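PDB 6KBH: cytochrome P450 monooxygenase from Rhodococcus sp. ECU0066, which probably acts as a self-sufficient monooxygenase, passing electrons from a flavin through an iron-sulfur cluster to a heme that activates oxygen. Local coordinates for residues Asp514-Gly526 / Val536-Trp550. Residues are numbered along the deposited sequence; the frame is centred on the assembly and turned at random.
Sequences DCGAVSRQYSLCG and VAVLHDRESRGGSRW. With FMN (flavin mononucleotide), chain B.
Arg520 and Arg545 meet around the FMN phosphate, their guanidinium planes turned 74° apart, with NE of Arg545 over one face of the Arg520 group. Arg520 approaches edge-on: O1P lies near its guanidinium plane, 2.7 Å from NH2. The bend at chi2 (-82°) brings the edge carrying NE and NH2 to the phosphate. Arg545 passes its aliphatic part along the phosphate, gives a weak bond from NH2 to the ribityl O3', and forms a salt bridge through NH1 with Glu737. The shared phosphate anion probably draws both cations together.

At the start of helix 547-554, the backbone N of Gly547 binds O1P and that of Ser548 binds O2P, the latter at 2.7 Å; Ser544 OG lies beside O2P, too close in the model for the bond length to be trusted. Gly547 sits against CB of Cys515 and CG2 of Val518. One turn on, one face of the Trp550 indole is covered by the Cys515-Gly516 backbone of the type II' turn, with Gly516 CA 4.1 Å from the centroid of its five-membered ring, a CH-pi contact only 6° off the normal.

Farther along, Tyr522 carries CG2 of Val538 over one ring face, 4.1 Å from the centroid, while its edge meets FMN O4'. Val536 CG1 packs on CB of Tyr522 and CD2 of Leu524, and Cys525 SG touches Ala537 CB. Ser523 N bonds to flavin N5 at 3.3 Å. Strand 518-523, loop 537-546 and the helix N-terminus form much of the FMN site, completed near Ser523 by Glu684 and Phe686, in a ferredoxin-reductase-type flavin-binding beta-barrel, as in phthalate dioxygenase reductase.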
ATOM      1  N   ASP A 514     -16.918  -1.421   4.917  1.00101.63           N
ATOM      2  CA  ASP A 514     -16.944  -1.891   3.534  1.00103.67           C
ATOM      3  C   ASP A 514     -18.312  -2.472   3.207  1.00103.52           C
ATOM      4  O   ASP A 514     -18.623  -3.596   3.605  1.00102.57           O
ATOM      5  CB  ASP A 514     -15.857  -2.936   3.309  1.00103.41           C
ATOM      6  CG  ASP A 514     -14.477  -2.335   3.263  1.00101.86           C
ATOM      7  OD1 ASP A 514     -14.360  -1.104   3.442  1.00106.15           O
ATOM      8  OD2 ASP A 514     -13.511  -3.093   3.041  1.00103.64           O
ATOM      9  N   CYS A 515     -19.122  -1.735   2.446  1.00104.69           N
ATOM     10  CA  CYS A 515     -20.452  -2.215   2.070  1.00102.18           C
ATOM     11  C   CYS A 515     -20.344  -2.948   0.737  1.00103.29           C
ATOM     12  O   CYS A 515     -20.641  -2.418  -0.336  1.00103.00           O
ATOM     13  CB  CYS A 515     -21.443  -1.062   2.010  1.00 95.07           C
ATOM     14  SG  CYS A 515     -21.366   0.033   3.439  1.00 96.70           S
ATOM     15  N   GLY A 516     -19.913  -4.202   0.819  1.00100.22           N
ATOM     16  CA  GLY A 516     -19.648  -4.954  -0.395  1.00107.84           C
ATOM     17  C   GLY A 516     -18.361  -4.472  -1.032  1.00107.26           C
ATOM     18  O   GLY A 516     -17.311  -4.400  -0.383  1.00 97.07           O
ATOM     19  N   ALA A 517     -18.436  -4.120  -2.315  1.00102.17           N
ATOM     20  CA  ALA A 517     -17.266  -3.663  -3.052  1.00103.00           C
ATOM     21  C   ALA A 517     -16.942  -2.192  -2.818  1.00105.68           C
ATOM     22  O   ALA A 517     -15.973  -1.692  -3.400  1.00107.88           O
ATOM     23  CB  ALA A 517     -17.456  -3.916  -4.550  1.00 96.22           C
ATOM     24  N   VAL A 518     -17.715  -1.489  -1.988  1.00 97.65           N
ATOM     25  CA  VAL A 518     -17.461  -0.086  -1.691  1.00101.86           C
ATOM     26  C   VAL A 518     -17.384   0.104  -0.183  1.00 98.13           C
ATOM     27  O   VAL A 518     -17.810  -0.746   0.602  1.00 96.49           O
ATOM     28  CB  VAL A 518     -18.535   0.851  -2.285  1.00 94.87           C
ATOM     29  CG1 VAL A 518     -18.252   1.123  -3.751  1.00 95.94           C
ATOM     30  CG2 VAL A 518     -19.921   0.258  -2.094  1.00 98.72           C
ATOM     31  N   SER A 519     -16.828   1.244   0.214  1.00 93.58           N
ATOM     32  CA  SER A 519     -16.800   1.668   1.605  1.00102.04           C
ATOM     33  C   SER A 519     -17.623   2.938   1.765  1.00 94.24           C
ATOM     34  O   SER A 519     -17.550   3.847   0.933  1.00 92.77           O
ATOM     35  CB  SER A 519     -15.363   1.909   2.087  1.00100.21           C
ATOM     36  OG  SER A 519     -14.821   3.096   1.536  1.00100.47           O
ATOM     37  N   ARG A 520     -18.417   2.985   2.829  1.00 91.48           N
ATOM     38  CA  ARG A 520     -19.169   4.171   3.202  1.00 94.24           C
ATOM     39  C   ARG A 520     -18.945   4.426   4.686  1.00 92.97           C
ATOM     40  O   ARG A 520     -18.543   3.530   5.431  1.00101.65           O
ATOM     41  CB  ARG A 520     -20.671   4.012   2.910  1.00 97.09           C
ATOM     42  CG  ARG A 520     -21.002   3.622   1.475  1.00 93.61           C
ATOM     43  CD  ARG A 520     -21.000   4.828   0.548  1.00 97.75           C
ATOM     44  NE  ARG A 520     -21.510   4.491  -0.777  1.00 99.76           N
ATOM     45  CZ  ARG A 520     -20.745   4.277  -1.844  1.00 97.13           C
ATOM     46  NH1 ARG A 520     -19.427   4.366  -1.746  1.00100.93           N
ATOM     47  NH2 ARG A 520     -21.301   3.975  -3.010  1.00 97.57           N
ATOM     48  N   GLN A 521     -19.209   5.658   5.114  1.00 94.50           N
ATOM     49  CA  GLN A 521     -19.109   6.028   6.517  1.00 99.59           C
ATOM     50  C   GLN A 521     -20.489   6.312   7.088  1.00 94.21           C
ATOM     51  O   GLN A 521     -21.334   6.912   6.420  1.00 99.24           O
ATOM     52  CB  GLN A 521     -18.213   7.251   6.724  1.00100.91           C
ATOM     53  CG  GLN A 521     -16.917   7.205   5.956  1.00105.71           C
ATOM     54  CD  GLN A 521     -16.854   8.274   4.894  1.00109.20           C
ATOM     55  OE1 GLN A 521     -16.751   9.462   5.200  1.00106.52           O
ATOM     56  NE2 GLN A 521     -16.931   7.861   3.635  1.00109.15           N
ATOM     57  N   TYR A 522     -20.701   5.889   8.333  1.00 91.21           N
ATOM     58  CA  TYR A 522     -21.960   6.103   9.035  1.00 92.22           C
ATOM     59  C   TYR A 522     -21.664   6.476  10.481  1.00 95.59           C
ATOM     60  O   TYR A 522     -20.903   5.773  11.152  1.00 92.43           O
ATOM     61  CB  TYR A 522     -22.844   4.851   8.956  1.00 93.20           C
ATOM     62  CG  TYR A 522     -23.130   4.405   7.532  1.00102.32           C
ATOM     63  CD1 TYR A 522     -23.770   5.251   6.650  1.00105.54           C
ATOM     64  CD2 TYR A 522     -22.749   3.149   7.067  1.00 96.91           C
ATOM     65  CE1 TYR A 522     -24.037   4.885   5.354  1.00 97.08           C
ATOM     66  CE2 TYR A 522     -23.017   2.767   5.746  1.00100.64           C
ATOM     67  CZ  TYR A 522     -23.664   3.653   4.900  1.00 97.96           C
ATOM     68  OH  TYR A 522     -23.965   3.357   3.590  1.00104.20           O
ATOM     69  N   SER A 523     -22.260   7.575  10.952  1.00 99.41           N
ATOM     70  CA  SER A 523     -22.075   8.021  12.331  1.00 89.00           C
ATOM     71  C   SER A 523     -22.435   6.915  13.324  1.00 90.67           C
ATOM     72  O   SER A 523     -23.107   5.930  12.995  1.00 98.65           O
ATOM     73  CB  SER A 523     -22.925   9.261  12.609  1.00 86.15           C
ATOM     74  OG  SER A 523     -22.542  10.345  11.782  1.00 91.32           O
ATOM     75  N   LEU A 524     -21.966   7.087  14.557  1.00 98.39           N
ATOM     76  CA  LEU A 524     -22.184   6.116  15.624  1.00 94.51           C
ATOM     77  C   LEU A 524     -23.180   6.665  16.631  1.00 89.57           C
ATOM     78  O   LEU A 524     -22.894   7.642  17.334  1.00 77.72           O
ATOM     79  CB  LEU A 524     -20.871   5.749  16.300  1.00 93.44           C
ATOM     80  CG  LEU A 524     -20.004   5.039  15.279  1.00 94.33           C
ATOM     81  CD1 LEU A 524     -18.569   5.443  15.471  1.00102.48           C
ATOM     82  CD2 LEU A 524     -20.219   3.561  15.444  1.00 90.63           C
ATOM     83  N   CYS A 525     -24.334   6.008  16.705  1.00100.27           N
ATOM     84  CA  CYS A 525     -25.445   6.412  17.552  1.00 93.91           C
ATOM     85  C   CYS A 525     -25.640   5.477  18.731  1.00 96.81           C
ATOM     86  O   CYS A 525     -26.674   5.548  19.401  1.00101.04           O
ATOM     87  CB  CYS A 525     -26.719   6.478  16.718  1.00 84.28           C
ATOM     88  SG  CYS A 525     -26.833   5.094  15.582  1.00 94.65           S
ATOM     89  N   GLY A 526     -24.678   4.596  18.987  1.00 93.39           N
ATOM     90  CA  GLY A 526     -24.757   3.678  20.101  1.00 90.02           C
ATOM     91  C   GLY A 526     -24.323   4.338  21.391  1.00101.12           C
ATOM     92  O   GLY A 526     -24.226   5.563  21.499  1.00105.60           O
ATOM     93  N   VAL A 536     -24.634   1.668  14.266  1.00 86.91           N
ATOM     94  CA  VAL A 536     -24.890   2.589  13.168  1.00 93.96           C
ATOM     95  C   VAL A 536     -26.312   2.363  12.678  1.00 93.14           C
ATOM     96  O   VAL A 536     -26.871   1.270  12.814  1.00 90.22           O
ATOM     97  CB  VAL A 536     -23.881   2.416  12.014  1.00 89.66           C
ATOM     98  CG1 VAL A 536     -22.500   2.866  12.448  1.00 90.57           C
ATOM     99  CG2 VAL A 536     -23.851   0.970  11.552  1.00 82.58           C
ATOM    100  N   ALA A 537     -26.901   3.409  12.102  1.00 94.93           N
ATOM    101  CA  ALA A 537     -28.289   3.370  11.645  1.00 88.01           C
ATOM    102  C   ALA A 537     -28.349   3.767  10.173  1.00 87.16           C
ATOM    103  O   ALA A 537     -28.589   4.930   9.857  1.00101.13           O
ATOM    104  CB  ALA A 537     -29.169   4.270  12.507  1.00 89.11           C
ATOM    105  N   VAL A 538     -28.180   2.803   9.273  1.00 88.26           N
ATOM    106  CA  VAL A 538     -28.070   3.110   7.849  1.00 94.65           C
ATOM    107  C   VAL A 538     -29.454   3.305   7.238  1.00 96.70           C
ATOM    108  O   VAL A 538     -30.398   2.563   7.534  1.00 95.65           O
ATOM    109  CB  VAL A 538     -27.290   2.001   7.122  1.00 97.10           C
ATOM    110  CG1 VAL A 538     -27.988   0.671   7.299  1.00100.71           C
ATOM    111  CG2 VAL A 538     -27.126   2.341   5.645  1.00 94.21           C
ATOM    112  N   LEU A 539     -29.576   4.316   6.380  1.00 99.21           N
ATOM    113  CA  LEU A 539     -30.795   4.582   5.627  1.00 94.00           C
ATOM    114  C   LEU A 539     -30.677   4.011   4.218  1.00 97.23           C
ATOM    115  O   LEU A 539     -29.619   4.099   3.587  1.00 92.87           O
ATOM    116  CB  LEU A 539     -31.077   6.088   5.561  1.00 88.32           C
ATOM    117  CG  LEU A 539     -31.896   6.636   4.382  1.00 92.79           C
ATOM    118  CD1 LEU A 539     -33.337   6.146   4.428  1.00 97.94           C
ATOM    119  CD2 LEU A 539     -31.851   8.157   4.331  1.00 89.35           C
ATOM    120  N   HIS A 540     -31.768   3.417   3.734  1.00105.04           N
ATOM    121  CA  HIS A 540     -31.864   2.986   2.339  1.00100.02           C
ATOM    122  C   HIS A 540     -32.032   4.227   1.485  1.00105.19           C
ATOM    123  O   HIS A 540     -33.138   4.756   1.352  1.00110.03           O
ATOM    124  CB  HIS A 540     -33.039   2.036   2.129  1.00 97.05           C
ATOM    125  CG  HIS A 540     -32.846   1.062   1.006  1.00 91.53           C
ATOM    126  ND1 HIS A 540     -32.390   1.438  -0.239  1.00100.85           N
ATOM    127  CD2 HIS A 540     -33.076  -0.270   0.935  1.00 93.32           C
ATOM    128  CE1 HIS A 540     -32.333   0.376  -1.024  1.00 91.91           C
ATOM    129  NE2 HIS A 540     -32.742  -0.673  -0.335  1.00 90.92           N
ATOM    130  N   ASP A 541     -30.937   4.710   0.916  1.00102.08           N
ATOM    131  CA  ASP A 541     -31.043   5.807  -0.028  1.00109.64           C
ATOM    132  C   ASP A 541     -31.869   5.352  -1.224  1.00117.02           C
ATOM    133  O   ASP A 541     -31.526   4.362  -1.884  1.00109.78           O
ATOM    134  CB  ASP A 541     -29.652   6.262  -0.464  1.00106.41           C
ATOM    135  CG  ASP A 541     -29.641   7.684  -0.985  1.00112.58           C
ATOM    136  OD1 ASP A 541     -30.728   8.300  -1.057  1.00114.89           O
ATOM    137  OD2 ASP A 541     -28.548   8.185  -1.323  1.00111.29           O
ATOM    138  N   ARG A 542     -32.984   6.053  -1.473  1.00112.76           N
ATOM    139  CA  ARG A 542     -33.846   5.678  -2.590  1.00112.53           C
ATOM    140  C   ARG A 542     -33.077   5.708  -3.905  1.00114.19           C
ATOM    141  O   ARG A 542     -33.315   4.880  -4.791  1.00114.25           O
ATOM    142  CB  ARG A 542     -35.067   6.602  -2.669  1.00121.08           C
ATOM    143  CG  ARG A 542     -35.645   7.043  -1.338  1.00129.80           C
ATOM    144  CD  ARG A 542     -36.092   8.484  -1.444  1.00126.32           C
ATOM    145  NE  ARG A 542     -35.057   9.275  -2.100  1.00134.01           N
ATOM    146  CZ  ARG A 542     -35.165  10.566  -2.386  1.00135.97           C
ATOM    147  NH1 ARG A 542     -36.271  11.225  -2.069  1.00130.43           N
ATOM    148  NH2 ARG A 542     -34.166  11.192  -2.991  1.00135.80           N
ATOM    149  N   GLU A 543     -32.160   6.657  -4.046  1.00112.63           N
ATOM    150  CA  GLU A 543     -31.224   6.721  -5.161  1.00112.94           C
ATOM    151  C   GLU A 543     -29.862   6.318  -4.601  1.00117.73           C
ATOM    152  O   GLU A 543     -29.147   7.145  -4.024  1.00120.32           O
ATOM    153  CB  GLU A 543     -31.196   8.119  -5.775  1.00119.92           C
ATOM    154  CG  GLU A 543     -30.566   8.201  -7.153  1.00126.82           C
ATOM    155  CD  GLU A 543     -30.618   9.607  -7.719  1.00127.50           C
ATOM    156  OE1 GLU A 543     -31.021  10.526  -6.974  1.00122.78           O
ATOM    157  OE2 GLU A 543     -30.257   9.795  -8.900  1.00129.09           O
ATOM    158  N   SER A 544     -29.508   5.046  -4.769  1.00112.23           N
ATOM    159  CA  SER A 544     -28.366   4.445  -4.091  1.00106.03           C
ATOM    160  C   SER A 544     -27.356   3.957  -5.118  1.00110.72           C
ATOM    161  O   SER A 544     -27.676   3.101  -5.950  1.00112.94           O
ATOM    162  CB  SER A 544     -28.814   3.287  -3.199  1.00103.48           C
ATOM    163  OG  SER A 544     -27.701   2.667  -2.577  1.00107.64           O
ATOM    164  N   ARG A 545     -26.135   4.487  -5.043  1.00101.56           N
ATOM    165  CA  ARG A 545     -25.052   4.032  -5.906  1.00 95.62           C
ATOM    166  C   ARG A 545     -24.559   2.632  -5.549  1.00102.50           C
ATOM    167  O   ARG A 545     -23.641   2.135  -6.211  1.00102.27           O
ATOM    168  CB  ARG A 545     -23.892   5.033  -5.857  1.00 95.46           C
ATOM    169  CG  ARG A 545     -23.675   5.654  -4.489  1.00101.68           C
ATOM    170  CD  ARG A 545     -23.234   7.117  -4.516  1.00 96.40           C
ATOM    171  NE  ARG A 545     -22.717   7.497  -3.203  1.00 99.39           N
ATOM    172  CZ  ARG A 545     -22.214   8.687  -2.887  1.00106.07           C
ATOM    173  NH1 ARG A 545     -22.153   9.661  -3.787  1.00112.85           N
ATOM    174  NH2 ARG A 545     -21.774   8.899  -1.655  1.00 97.87           N
ATOM    175  N   GLY A 546     -25.123   1.992  -4.524  1.00 97.73           N
ATOM    176  CA  GLY A 546     -24.834   0.594  -4.259  1.00 93.66           C
ATOM    177  C   GLY A 546     -24.516   0.253  -2.817  1.00102.99           C
ATOM    178  O   GLY A 546     -24.757  -0.875  -2.374  1.00 98.04           O
ATOM    179  N   GLY A 547     -23.966   1.215  -2.075  1.00107.10           N
ATOM    180  CA  GLY A 547     -23.570   0.938  -0.703  1.00 99.45           C
ATOM    181  C   GLY A 547     -24.758   0.756   0.224  1.00 98.16           C
ATOM    182  O   GLY A 547     -24.817  -0.205   0.997  1.00100.17           O
ATOM    183  N   SER A 548     -25.720   1.681   0.163  1.00101.31           N
ATOM    184  CA  SER A 548     -26.880   1.579   1.042  1.00102.87           C
ATOM    185  C   SER A 548     -27.751   0.388   0.670  1.00100.39           C
ATOM    186  O   SER A 548     -28.311  -0.271   1.551  1.00100.90           O
ATOM    187  CB  SER A 548     -27.696   2.872   1.008  1.00 95.91           C
ATOM    188  OG  SER A 548     -28.604   2.871  -0.076  1.00108.46           O
ATOM    189  N   ARG A 549     -27.888   0.099  -0.627  1.00 99.46           N
ATOM    190  CA  ARG A 549     -28.651  -1.076  -1.033  1.00103.07           C
ATOM    191  C   ARG A 549     -28.063  -2.347  -0.442  1.00105.74           C
ATOM    192  O   ARG A 549     -28.783  -3.162   0.150  1.00105.80           O
ATOM    193  CB  ARG A 549     -28.708  -1.179  -2.559  1.00 98.47           C
ATOM    194  CG  ARG A 549     -30.120  -1.343  -3.111  1.00106.42           C
ATOM    195  CD  ARG A 549     -30.095  -1.413  -4.626  1.00104.90           C
ATOM    196  NE  ARG A 549     -29.102  -2.383  -5.082  1.00119.95           N
ATOM    197  CZ  ARG A 549     -28.039  -2.057  -5.805  1.00113.78           C
ATOM    198  NH1 ARG A 549     -27.845  -0.791  -6.145  1.00112.64           N
ATOM    199  NH2 ARG A 549     -27.169  -2.984  -6.175  1.00114.63           N
ATOM    200  N   TRP A 550     -26.748  -2.524  -0.596  1.00104.49           N
ATOM    201  CA  TRP A 550     -26.107  -3.757  -0.154  1.00 99.65           C
ATOM    202  C   TRP A 550     -26.420  -4.063   1.305  1.00100.77           C
ATOM    203  O   TRP A 550     -26.700  -5.216   1.658  1.00104.32           O
ATOM    204  CB  TRP A 550     -24.593  -3.687  -0.357  1.00100.89           C
ATOM    205  CG  TRP A 550     -23.965  -4.983   0.025  1.00 97.35           C
ATOM    206  CD1 TRP A 550     -23.818  -6.084  -0.764  1.00 99.77           C
ATOM    207  CD2 TRP A 550     -23.471  -5.349   1.321  1.00105.65           C
ATOM    208  NE1 TRP A 550     -23.238  -7.105  -0.051  1.00105.78           N
ATOM    209  CE2 TRP A 550     -23.016  -6.679   1.232  1.00104.49           C
ATOM    210  CE3 TRP A 550     -23.356  -4.678   2.543  1.00100.26           C
ATOM    211  CZ2 TRP A 550     -22.455  -7.350   2.316  1.00 97.40           C
ATOM    212  CZ3 TRP A 550     -22.798  -5.345   3.618  1.00 97.34           C
ATOM    213  CH2 TRP A 550     -22.355  -6.668   3.498  1.00 91.05           C
TER
HETATM  214  N1  FMN B 801     -21.267  10.175   5.018  1.00106.63           N
HETATM  215  C2  FMN B 801     -20.152  10.804   5.419  1.00107.64           C
HETATM  216  O2  FMN B 801     -19.356  11.266   4.538  1.00111.58           O
HETATM  217  N3  FMN B 801     -19.843  10.961   6.713  1.00107.30           N
HETATM  218  C4  FMN B 801     -20.683  10.473   7.648  1.00104.56           C
HETATM  219  O4  FMN B 801     -20.395  10.620   8.965  1.00112.62           O
HETATM  220  C4A FMN B 801     -21.850   9.818   7.261  1.00103.67           C
HETATM  221  N5  FMN B 801     -22.677   9.336   8.204  1.00 98.03           N
HETATM  222  C5A FMN B 801     -23.791   8.705   7.818  1.00 96.99           C
HETATM  223  C6  FMN B 801     -24.622   8.222   8.813  1.00 91.54           C
HETATM  224  C7  FMN B 801     -25.783   7.566   8.474  1.00 95.05           C
HETATM  225  C7M FMN B 801     -26.613   7.074   9.685  1.00 95.25           C
HETATM  226  C8  FMN B 801     -26.139   7.386   7.132  1.00 91.05           C
HETATM  227  C8M FMN B 801     -27.404   6.665   6.712  1.00 76.38           C
HETATM  228  C9  FMN B 801     -25.309   7.886   6.134  1.00 91.87           C
HETATM  229  C9A FMN B 801     -24.119   8.539   6.468  1.00 94.17           C
HETATM  230  N10 FMN B 801     -23.288   9.031   5.523  1.00 95.39           N
HETATM  231  C10 FMN B 801     -22.148   9.667   5.910  1.00104.29           C
HETATM  232  C1' FMN B 801     -23.563   8.860   4.061  1.00 93.64           C
HETATM  233  C2' FMN B 801     -23.052   7.542   3.534  1.00101.02           C
HETATM  234  O2' FMN B 801     -21.687   7.444   3.516  1.00 95.40           O
HETATM  235  C3' FMN B 801     -23.569   7.278   2.143  1.00 99.96           C
HETATM  236  O3' FMN B 801     -23.268   8.294   1.223  1.00104.56           O
HETATM  237  C4' FMN B 801     -25.088   7.003   2.159  1.00103.12           C
HETATM  238  O4' FMN B 801     -25.614   6.154   3.107  1.00102.38           O
HETATM  239  C5' FMN B 801     -25.559   6.335   0.832  1.00101.05           C
HETATM  240  O5' FMN B 801     -24.713   5.300   0.271  1.00103.68           O
HETATM  241  P   FMN B 801     -24.941   4.882  -1.225  1.00 96.66           P
HETATM  242  O1P FMN B 801     -23.681   4.277  -1.787  1.00 98.48           O
HETATM  243  O2P FMN B 801     -26.030   3.862  -1.336  1.00 99.14           O
HETATM  244  O3P FMN B 801     -25.324   6.113  -1.985  1.00112.24           O